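Local coordinates for protein aldo-keto reductase family 1 member C1 (Caenorhabditis elegans, PDB 1QWK) that probably reduces carbonyl substrates such as aldoses with NADPH, as expected of a TIM-barrel aldo-keto reductase, at residues Ile8-Gly13 with Asn195-Ser200; Glu98-Lys101 with Tyr107-Leu110; Val141-Leu146 with Gly167-His172; Asp158-Ala163 with His185-Phe190. One frame throughout, in Å; residues are numbered along the deposited sequence.

Contact 1: residues Ile8-Gly13 with Asn195-Ser200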
# COMPACT_ATOMS: atom_id res chain seq x y z
N ILE A 8 -3.60 13.27 3.23
CA ILE A 8 -4.33 13.51 1.99
C ILE A 8 -5.81 13.45 2.37
O ILE A 8 -6.22 12.54 3.10
CB ILE A 8 -4.02 12.43 0.93
CG1 ILE A 8 -2.60 12.60 0.41
CG2 ILE A 8 -5.03 12.49 -0.21
CD1 ILE A 8 -2.35 13.94 -0.25
N LYS A 9 -6.59 14.41 1.90
CA LYS A 9 -8.01 14.44 2.21
C LYS A 9 -8.78 13.60 1.20
O LYS A 9 -8.75 13.88 -0.00
CB LYS A 9 -8.53 15.88 2.20
CG LYS A 9 -9.96 16.04 2.68
CD LYS A 9 -10.39 17.50 2.66
CE LYS A 9 -11.80 17.68 3.20
NZ LYS A 9 -11.90 17.24 4.63
N LEU A 10 -9.45 12.56 1.68
CA LEU A 10 -10.25 11.68 0.82
C LEU A 10 -11.53 12.42 0.41
O LEU A 10 -11.91 13.40 1.05
CB LEU A 10 -10.58 10.38 1.55
CG LEU A 10 -9.38 9.57 2.05
CD1 LEU A 10 -9.84 8.25 2.65
CD2 LEU A 10 -8.41 9.31 0.90
N SER A 11 -12.21 11.93 -0.63
CA SER A 11 -13.42 12.59 -1.12
C SER A 11 -14.55 12.73 -0.10
O SER A 11 -15.43 13.58 -0.26
CB SER A 11 -13.94 11.89 -2.38
OG SER A 11 -14.39 10.58 -2.11
N ASN A 12 -14.53 11.92 0.96
CA ASN A 12 -15.57 12.00 1.98
C ASN A 12 -15.10 12.79 3.21
O ASN A 12 -15.77 12.79 4.25
CB ASN A 12 -16.03 10.60 2.40
CG ASN A 12 -14.94 9.80 3.07
OD1 ASN A 12 -13.77 10.17 3.03
ND2 ASN A 12 -15.32 8.68 3.70
N GLY A 13 -13.96 13.46 3.08
CA GLY A 13 -13.44 14.27 4.18
C GLY A 13 -12.45 13.61 5.11
O GLY A 13 -11.79 14.29 5.90
N ASN A 195 -11.30 12.00 -8.44
CA ASN A 195 -11.06 12.29 -7.03
C ASN A 195 -10.81 11.05 -6.20
O ASN A 195 -11.35 10.89 -5.09
CB ASN A 195 -12.23 13.08 -6.44
CG ASN A 195 -12.40 14.45 -7.07
OD1 ASN A 195 -11.49 15.27 -7.05
ND2 ASN A 195 -13.58 14.70 -7.63
N ILE A 196 -10.00 10.14 -6.73
CA ILE A 196 -9.66 8.91 -6.02
C ILE A 196 -8.21 9.05 -5.55
O ILE A 196 -7.32 9.32 -6.36
CB ILE A 196 -9.76 7.68 -6.96
CG1 ILE A 196 -11.19 7.56 -7.50
CG2 ILE A 196 -9.36 6.42 -6.20
CD1 ILE A 196 -11.36 6.43 -8.51
N SER A 197 -7.96 8.88 -4.26
CA SER A 197 -6.60 8.98 -3.76
C SER A 197 -5.83 7.75 -4.22
O SER A 197 -6.42 6.69 -4.45
CB SER A 197 -6.58 9.09 -2.23
OG SER A 197 -7.02 7.90 -1.61
N VAL A 198 -4.53 7.90 -4.41
CA VAL A 198 -3.69 6.80 -4.85
C VAL A 198 -2.61 6.48 -3.81
O VAL A 198 -1.94 7.39 -3.31
CB VAL A 198 -2.97 7.12 -6.19
CG1 VAL A 198 -2.09 5.94 -6.62
CG2 VAL A 198 -4.00 7.44 -7.26
N THR A 199 -2.48 5.20 -3.48
CA THR A 199 -1.46 4.75 -2.54
C THR A 199 -0.53 3.84 -3.30
O THR A 199 -0.96 2.90 -3.98
CB THR A 199 -2.05 3.97 -1.36
OG1 THR A 199 -2.82 4.85 -0.53
CG2 THR A 199 -0.93 3.34 -0.53
N SER A 200 0.76 4.12 -3.20
CA SER A 200 1.79 3.34 -3.86
C SER A 200 2.38 2.29 -2.94
O SER A 200 2.73 2.59 -1.80
CB SER A 200 2.93 4.27 -4.30
OG SER A 200 4.18 3.59 -4.26
O HOH W 1 -10.82 10.07 -2.35
O HOH W 2 -13.67 9.44 -4.60
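Ser197 meets Leu10 where the N-terminal hairpin lies against the start of a barrel strand. From CB outward, the serine touches segment 8-13 with both of its side-chain atoms. Ser197 CB lies 4.2 Å from CG2 of Ile8 and 3.6 Å from CD2 of Leu10, so the methylene is touched by two branched side chains. One bond further, Ser197 OG sits 3.2 Å from Leu10 CD2. That is a van der Waals contact of oxygen with a methyl, not a polar bond; the hydrogen-bond partners of OG are elsewhere, His172 O and Asn173 ND2. On the facing side it is the CD2 branch of Leu10 that does the touching, although the CB of this leucine does not point at the strand.

Aldo-keto reductases are TIM barrels in which a short hairpin at the chain's N terminus caps the barrel end where the parallel strands begin, and the pairing of strand 7-9 with strand 15-17 fits that feature. Leu10 to Gly13 form the type I turn between the two strands, closed by Gly13 N to Leu10 O at 2.9 Å, while strand 197-201 belongs to the parallel barrel sheet.

Two waters bridge the segments beyond Ser197. Both donate to the same acceptor, Asn195 O: one accepts from Ser11 N at 2.9 Å, the other accepts from Ser11 OG at 2.8 Å. Asn195, with its positive phi of 53°, is the C' residue of the Schellman motif ending helix 185-193, and Asn195 O also lies 3.9 Å from Ser11 CB.

Contact 2: residues Glu98-Lys101 with Tyr107-Leu110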
# COMPACT_ATOMS: atom_id res chain seq x y z
N GLU A 98 -14.17 -10.23 11.17
CA GLU A 98 -13.12 -11.09 11.68
C GLU A 98 -11.82 -10.28 11.79
O GLU A 98 -11.09 -10.41 12.78
CB GLU A 98 -12.92 -12.30 10.75
CG GLU A 98 -11.89 -13.31 11.25
CD GLU A 98 -12.12 -13.70 12.71
OE1 GLU A 98 -13.25 -14.14 13.04
OE2 GLU A 98 -11.18 -13.57 13.51
N SER A 99 -11.54 -9.45 10.79
CA SER A 99 -10.34 -8.61 10.83
C SER A 99 -10.42 -7.64 12.02
O SER A 99 -9.42 -7.40 12.69
CB SER A 99 -10.18 -7.82 9.53
OG SER A 99 -9.85 -8.68 8.44
N LEU A 100 -11.61 -7.10 12.27
CA LEU A 100 -11.80 -6.17 13.38
C LEU A 100 -11.56 -6.87 14.72
O LEU A 100 -11.01 -6.28 15.65
CB LEU A 100 -13.21 -5.56 13.34
CG LEU A 100 -13.47 -4.55 12.22
CD1 LEU A 100 -14.93 -4.14 12.23
CD2 LEU A 100 -12.58 -3.33 12.42
N LYS A 101 -11.98 -8.12 14.81
CA LYS A 101 -11.79 -8.88 16.05
C LYS A 101 -10.30 -9.07 16.32
O LYS A 101 -9.83 -8.86 17.44
CB LYS A 101 -12.48 -10.25 15.94
CG LYS A 101 -12.32 -11.12 17.17
CD LYS A 101 -12.98 -12.47 16.96
CE LYS A 101 -12.89 -13.33 18.22
NZ LYS A 101 -11.48 -13.47 18.68
N TYR A 107 -13.70 -0.37 14.31
CA TYR A 107 -13.80 -0.00 12.90
C TYR A 107 -12.40 0.22 12.34
O TYR A 107 -11.44 0.39 13.09
CB TYR A 107 -14.60 1.29 12.76
CG TYR A 107 -13.94 2.50 13.38
CD1 TYR A 107 -12.96 3.22 12.68
CD2 TYR A 107 -14.25 2.91 14.68
CE1 TYR A 107 -12.32 4.32 13.26
CE2 TYR A 107 -13.62 4.00 15.27
CZ TYR A 107 -12.65 4.70 14.56
OH TYR A 107 -12.01 5.78 15.14
N VAL A 108 -12.28 0.19 11.01
CA VAL A 108 -11.00 0.46 10.37
C VAL A 108 -11.19 1.76 9.61
O VAL A 108 -12.31 2.12 9.23
CB VAL A 108 -10.56 -0.66 9.39
CG1 VAL A 108 -10.18 -1.92 10.17
CG2 VAL A 108 -11.66 -0.96 8.38
N ASP A 109 -10.10 2.48 9.39
CA ASP A 109 -10.19 3.75 8.69
C ASP A 109 -10.38 3.56 7.19
O ASP A 109 -11.07 4.35 6.55
CB ASP A 109 -8.94 4.57 9.02
CG ASP A 109 -8.84 4.88 10.51
OD1 ASP A 109 -9.44 5.89 10.96
OD2 ASP A 109 -8.20 4.09 11.24
N LEU A 110 -9.78 2.51 6.65
CA LEU A 110 -9.90 2.22 5.22
C LEU A 110 -9.94 0.71 5.00
O LEU A 110 -9.13 -0.03 5.56
CB LEU A 110 -8.71 2.83 4.47
CG LEU A 110 -8.61 2.57 2.95
CD1 LEU A 110 -9.82 3.13 2.23
CD2 LEU A 110 -7.32 3.21 2.41
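Leu100 supplies about half of the 119 Å² buried here, with 62 Å², and a single methyl, CD2, makes its close contacts. Leu100 CD2 lies 3.6 Å from Tyr107 C and 3.6 Å from Val108 CG1, so it rests on the backbone of one residue and the side chain of the next. The leucine points from helix 92-103 toward the chain that follows it, with CG anti to the carbonyl carbon (chi1 -72°).

Tyr107 contributes 29 Å² and is met at its main chain: Tyr107 CA is also 3.6 Å from Leu100 CD2, whereas its CB points away from the helix, and the ring makes a cation-pi contact with Lys148. Val108 adds 24 Å² and answers with CG1, placed beside its own backbone N by a chi1 of -70°. Leu96 and Leu103 of the same helix also touch this valine.

The contact lies where the chain returns from helix 92-103 to strand 110-113, the alpha-to-beta return of a beta-alpha barrel. It consists of one methyl-methyl contact and one methyl on the peptide backbone, with no polar bond between the segments. Burial of Leu100 CD2 probably supplies the cohesion, while direction comes from backbone hydrogen bonds such as those of Val108 with Leu146 and Lys148.

Contact 3: residues Val141-Leu146 with Gly167-His172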
# COMPACT_ATOMS: atom_id res chain seq x y z
N VAL A 141 -20.70 -2.16 3.88
CA VAL A 141 -19.90 -2.09 5.10
C VAL A 141 -19.57 -0.64 5.45
O VAL A 141 -19.47 -0.29 6.63
CB VAL A 141 -18.60 -2.94 4.99
CG1 VAL A 141 -18.97 -4.40 4.75
CG2 VAL A 141 -17.70 -2.43 3.87
N TYR A 142 -19.42 0.20 4.43
CA TYR A 142 -19.15 1.62 4.64
C TYR A 142 -20.36 2.25 5.32
O TYR A 142 -20.23 2.96 6.32
CB TYR A 142 -18.90 2.31 3.30
CG TYR A 142 -18.71 3.81 3.41
CD1 TYR A 142 -17.56 4.36 3.97
CD2 TYR A 142 -19.71 4.69 2.97
CE1 TYR A 142 -17.39 5.75 4.08
CE2 TYR A 142 -19.56 6.07 3.07
CZ TYR A 142 -18.40 6.59 3.62
OH TYR A 142 -18.25 7.96 3.71
N LYS A 143 -21.54 1.99 4.78
CA LYS A 143 -22.77 2.55 5.33
C LYS A 143 -23.04 2.02 6.74
O LYS A 143 -23.68 2.69 7.55
CB LYS A 143 -23.95 2.27 4.40
CG LYS A 143 -23.90 3.11 3.13
CD LYS A 143 -24.90 2.65 2.10
CE LYS A 143 -24.89 3.58 0.89
NZ LYS A 143 -25.73 3.05 -0.22
N ALA A 144 -22.54 0.82 7.03
CA ALA A 144 -22.74 0.23 8.35
C ALA A 144 -21.81 0.86 9.38
O ALA A 144 -21.95 0.63 10.58
CB ALA A 144 -22.51 -1.28 8.29
N GLY A 145 -20.84 1.64 8.90
CA GLY A 145 -19.91 2.30 9.80
C GLY A 145 -18.72 1.46 10.24
O GLY A 145 -17.98 1.85 11.14
N LEU A 146 -18.53 0.31 9.60
CA LEU A 146 -17.42 -0.59 9.93
C LEU A 146 -16.10 -0.09 9.35
O LEU A 146 -15.03 -0.46 9.82
CB LEU A 146 -17.72 -2.00 9.43
CG LEU A 146 -18.93 -2.69 10.08
CD1 LEU A 146 -19.17 -4.05 9.43
CD2 LEU A 146 -18.67 -2.85 11.57
N GLY A 167 -23.27 4.36 -8.86
CA GLY A 167 -23.90 5.46 -8.16
C GLY A 167 -24.00 5.24 -6.66
O GLY A 167 -24.84 5.85 -6.00
N LEU A 168 -23.16 4.37 -6.13
CA LEU A 168 -23.15 4.10 -4.69
C LEU A 168 -21.99 4.89 -4.08
O LEU A 168 -21.57 5.90 -4.64
CB LEU A 168 -22.97 2.60 -4.44
CG LEU A 168 -23.97 1.67 -5.14
CD1 LEU A 168 -23.63 0.22 -4.83
CD2 LEU A 168 -25.39 2.01 -4.68
N THR A 169 -21.49 4.43 -2.94
CA THR A 169 -20.37 5.10 -2.29
C THR A 169 -19.20 5.14 -3.28
O THR A 169 -18.87 4.14 -3.90
CB THR A 169 -19.94 4.35 -1.01
OG1 THR A 169 -21.03 4.37 -0.07
CG2 THR A 169 -18.73 5.02 -0.38
N PRO A 170 -18.59 6.32 -3.46
CA PRO A 170 -17.46 6.42 -4.39
C PRO A 170 -16.24 5.63 -3.90
O PRO A 170 -16.13 5.34 -2.71
CB PRO A 170 -17.17 7.92 -4.42
CG PRO A 170 -18.53 8.52 -4.21
CD PRO A 170 -19.09 7.65 -3.09
N VAL A 171 -15.36 5.27 -4.82
CA VAL A 171 -14.14 4.58 -4.45
C VAL A 171 -13.27 5.69 -3.87
O VAL A 171 -12.98 6.68 -4.55
CB VAL A 171 -13.45 3.96 -5.69
CG1 VAL A 171 -12.09 3.41 -5.31
CG2 VAL A 171 -14.33 2.85 -6.27
N HIS A 172 -12.84 5.55 -2.61
CA HIS A 172 -12.05 6.60 -1.96
C HIS A 172 -10.55 6.48 -2.17
O HIS A 172 -9.82 7.48 -2.10
CB HIS A 172 -12.30 6.61 -0.44
CG HIS A 172 -13.75 6.72 -0.05
ND1 HIS A 172 -14.56 7.77 -0.44
CD2 HIS A 172 -14.53 5.92 0.71
CE1 HIS A 172 -15.76 7.61 0.06
NE2 HIS A 172 -15.77 6.49 0.77
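The ring of Tyr142 has Thr169 CG2 over one face, 3.9 Å from the centroid and 28° off the ring normal, which meets the geometry of a CH-pi contact. The methyl stands anti to the threonine N, with OG1 beside that N (chi1 -63°). While CG2 lies over the face, Thr169 OG1, hydrogen-bonded to Asp139 OD1, comes near the ring's rim, 3.3 Å from Tyr142 CD2.

His172 lies over the same face near the phenol end. Its NE2 is 3.8 Å from CE1 of Tyr142, and the two planes are inclined at 52° with centroids 5.2 Å apart, an oblique pair. Pro170 O sits above the imidazole centre. Lys143 runs past the threonine, Lys143 CE 4.1 Å from Thr169 OG1, and its NZ forms a salt bridge with Asp139.

The contact joins the end of barrel helix 131-143 to the loop leading into strand 173-177. Besides Thr169 OG1 and Lys143 NZ, two more polar atoms have partners outside the segments: Tyr142 OH is hydrogen-bonded to Asn12 ND2, and His172 ND1 to Ser11 OG. The exception is His172 NE2, buried without a modelled partner, probably at a small polar cost. Between the segments themselves, the CH-pi geometry and the oblique ring pair indicate a contact made mainly through the tyrosine face.

Contact 4: residues Asp158-Ala163 with His185-Phe190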
# COMPACT_ATOMS: atom_id res chain seq x y z
N ASP A 158 -10.84 0.41 -15.94
CA ASP A 158 -12.17 0.00 -16.38
C ASP A 158 -12.98 -0.60 -15.24
O ASP A 158 -14.19 -0.36 -15.14
CB ASP A 158 -12.07 -1.00 -17.53
CG ASP A 158 -11.41 -0.41 -18.76
OD1 ASP A 158 -11.82 0.69 -19.18
OD2 ASP A 158 -10.50 -1.06 -19.32
N GLN A 159 -12.32 -1.37 -14.38
CA GLN A 159 -13.01 -1.98 -13.24
C GLN A 159 -13.44 -0.91 -12.25
O GLN A 159 -14.55 -0.96 -11.71
CB GLN A 159 -12.09 -3.02 -12.57
CG GLN A 159 -11.82 -4.23 -13.47
CD GLN A 159 -10.77 -5.17 -12.92
OE1 GLN A 159 -9.68 -4.75 -12.53
NE2 GLN A 159 -11.08 -6.46 -12.92
N ILE A 160 -12.58 0.07 -12.02
CA ILE A 160 -12.94 1.15 -11.10
C ILE A 160 -14.11 1.95 -11.68
O ILE A 160 -15.04 2.31 -10.95
CB ILE A 160 -11.74 2.08 -10.83
CG1 ILE A 160 -10.67 1.30 -10.07
CG2 ILE A 160 -12.19 3.31 -10.03
CD1 ILE A 160 -9.38 2.08 -9.82
N SER A 161 -14.07 2.21 -12.99
CA SER A 161 -15.15 2.95 -13.63
C SER A 161 -16.48 2.21 -13.49
O SER A 161 -17.52 2.83 -13.28
CB SER A 161 -14.85 3.17 -15.12
OG SER A 161 -13.75 4.02 -15.30
N ARG A 162 -16.44 0.89 -13.61
CA ARG A 162 -17.65 0.09 -13.49
C ARG A 162 -18.21 0.19 -12.07
O ARG A 162 -19.43 0.18 -11.88
CB ARG A 162 -17.37 -1.37 -13.86
CG ARG A 162 -17.17 -1.58 -15.35
CD ARG A 162 -16.49 -2.92 -15.64
NE ARG A 162 -17.22 -4.05 -15.09
CZ ARG A 162 -16.67 -5.24 -14.87
NH1 ARG A 162 -15.39 -5.45 -15.16
NH2 ARG A 162 -17.40 -6.23 -14.35
N ALA A 163 -17.33 0.29 -11.09
CA ALA A 163 -17.76 0.41 -9.70
C ALA A 163 -18.37 1.79 -9.46
O ALA A 163 -19.41 1.92 -8.81
CB ALA A 163 -16.58 0.19 -8.75
N HIS A 185 1.51 6.43 -14.89
CA HIS A 185 1.00 7.75 -15.24
C HIS A 185 -0.49 7.72 -15.58
O HIS A 185 -1.26 8.57 -15.13
CB HIS A 185 1.77 8.33 -16.44
CG HIS A 185 3.20 8.63 -16.14
ND1 HIS A 185 3.59 9.58 -15.22
CD2 HIS A 185 4.34 8.09 -16.62
CE1 HIS A 185 4.91 9.61 -15.16
NE2 HIS A 185 5.39 8.71 -16.00
N ASP A 186 -0.90 6.73 -16.37
CA ASP A 186 -2.29 6.60 -16.78
C ASP A 186 -3.23 6.38 -15.59
O ASP A 186 -4.28 7.02 -15.50
CB ASP A 186 -2.44 5.44 -17.77
CG ASP A 186 -3.83 5.35 -18.36
OD1 ASP A 186 -4.25 6.31 -19.05
OD2 ASP A 186 -4.51 4.33 -18.15
N HIS A 187 -2.86 5.49 -14.68
CA HIS A 187 -3.71 5.21 -13.53
C HIS A 187 -3.85 6.42 -12.62
O HIS A 187 -4.96 6.75 -12.19
CB HIS A 187 -3.17 4.02 -12.73
CG HIS A 187 -4.06 3.60 -11.60
ND1 HIS A 187 -5.33 3.09 -11.81
CD2 HIS A 187 -3.87 3.60 -10.26
CE1 HIS A 187 -5.87 2.79 -10.64
NE2 HIS A 187 -5.01 3.09 -9.69
N VAL A 188 -2.74 7.08 -12.32
CA VAL A 188 -2.77 8.25 -11.45
C VAL A 188 -3.62 9.36 -12.06
O VAL A 188 -4.40 10.00 -11.36
CB VAL A 188 -1.34 8.77 -11.16
CG1 VAL A 188 -1.39 10.04 -10.32
CG2 VAL A 188 -0.54 7.70 -10.43
N ASP A 189 -3.47 9.59 -13.36
CA ASP A 189 -4.27 10.62 -14.01
C ASP A 189 -5.75 10.26 -13.96
O ASP A 189 -6.59 11.13 -13.74
CB ASP A 189 -3.81 10.82 -15.46
CG ASP A 189 -2.46 11.49 -15.55
OD1 ASP A 189 -2.22 12.45 -14.78
OD2 ASP A 189 -1.63 11.08 -16.38
N PHE A 190 -6.05 8.98 -14.15
CA PHE A 190 -7.43 8.51 -14.09
C PHE A 190 -8.02 8.76 -12.70
O PHE A 190 -9.12 9.29 -12.57
CB PHE A 190 -7.49 7.02 -14.40
CG PHE A 190 -8.84 6.39 -14.16
CD1 PHE A 190 -9.86 6.51 -15.09
CD2 PHE A 190 -9.09 5.70 -12.97
CE1 PHE A 190 -11.10 5.93 -14.87
CE2 PHE A 190 -10.33 5.12 -12.74
CZ PHE A 190 -11.34 5.24 -13.68
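Two rings of helix 185-193, those of Phe190 and His187, meet helix 157-164 with their edges. At the rim of the phenyl ring, near its plane, lie Ser161 OG, 3.1 Å from CZ of Phe190, and Ile160 CG2, 3.8 Å from CE2 of Phe190; the isoleucine methyl is in the ring plane. The imidazole of His187 is likewise met at its edge, where His187 CE1 is 3.7 Å from Ile160 CD1. Within the two segments the meetings are at the ring edges, not over a face.

Ile160 therefore splits its branches between the rings. CG2, anti to the backbone N, serves the phenyl ring, while the CG1-CD1 arm, fully extended at chi2 176°, reaches the histidine and crosses it at about a right angle. Phe190 is sent across the gap with its CG anti to the backbone N (chi1 171°), and the phenylalanine and isoleucine pass in opposite directions.

The axes of the two short helical segments approach to 11.9 Å at an angle of 16°, nearly parallel, as expected of successive outer helices in a beta-alpha barrel. Long side chains bridge that gap: Phe190 alone accounts for 70 of the 174 Å² buried.

Ser161 OG hydrogen-bonds back to Asn157 O in its own helix, and His187 NE2 to Ser174 OG of a barrel strand. The two imidazole bonds probably fix the ring's rotation, and CE1, between the nitrogens, meets Ile160. Within the segments, then, carbon edges face methyls and a hydroxyl; one polar link, His187 ND1 to Asn157 OD1, ties the helices just before segment 158-163.

How the contacts relate
Contact 2 is the buried member of the set, a methyl set against a methyl and the peptide backbone; contact 1 is a surface contact, partly bridged by water, and contacts 3 and 4 are intermediate, with rings at work. Contact 1 joins the N-terminal hairpin to a sheet strand, contact 4 two outer helices, contact 2 a helix to the chain entering the next strand, and contact 3 a helix to the loop before the strand after next. Contact 3 links its neighbours. Val108 N hydrogen-bonds to Leu146 O at 3.1 Å, tying it to contact 2, while His172 O and Tyr142 OH reach contact 1. Contacts 1 and 4 meet through Ile196 CD1 and Ile160 CG2; contacts 2 and 4 do not touch.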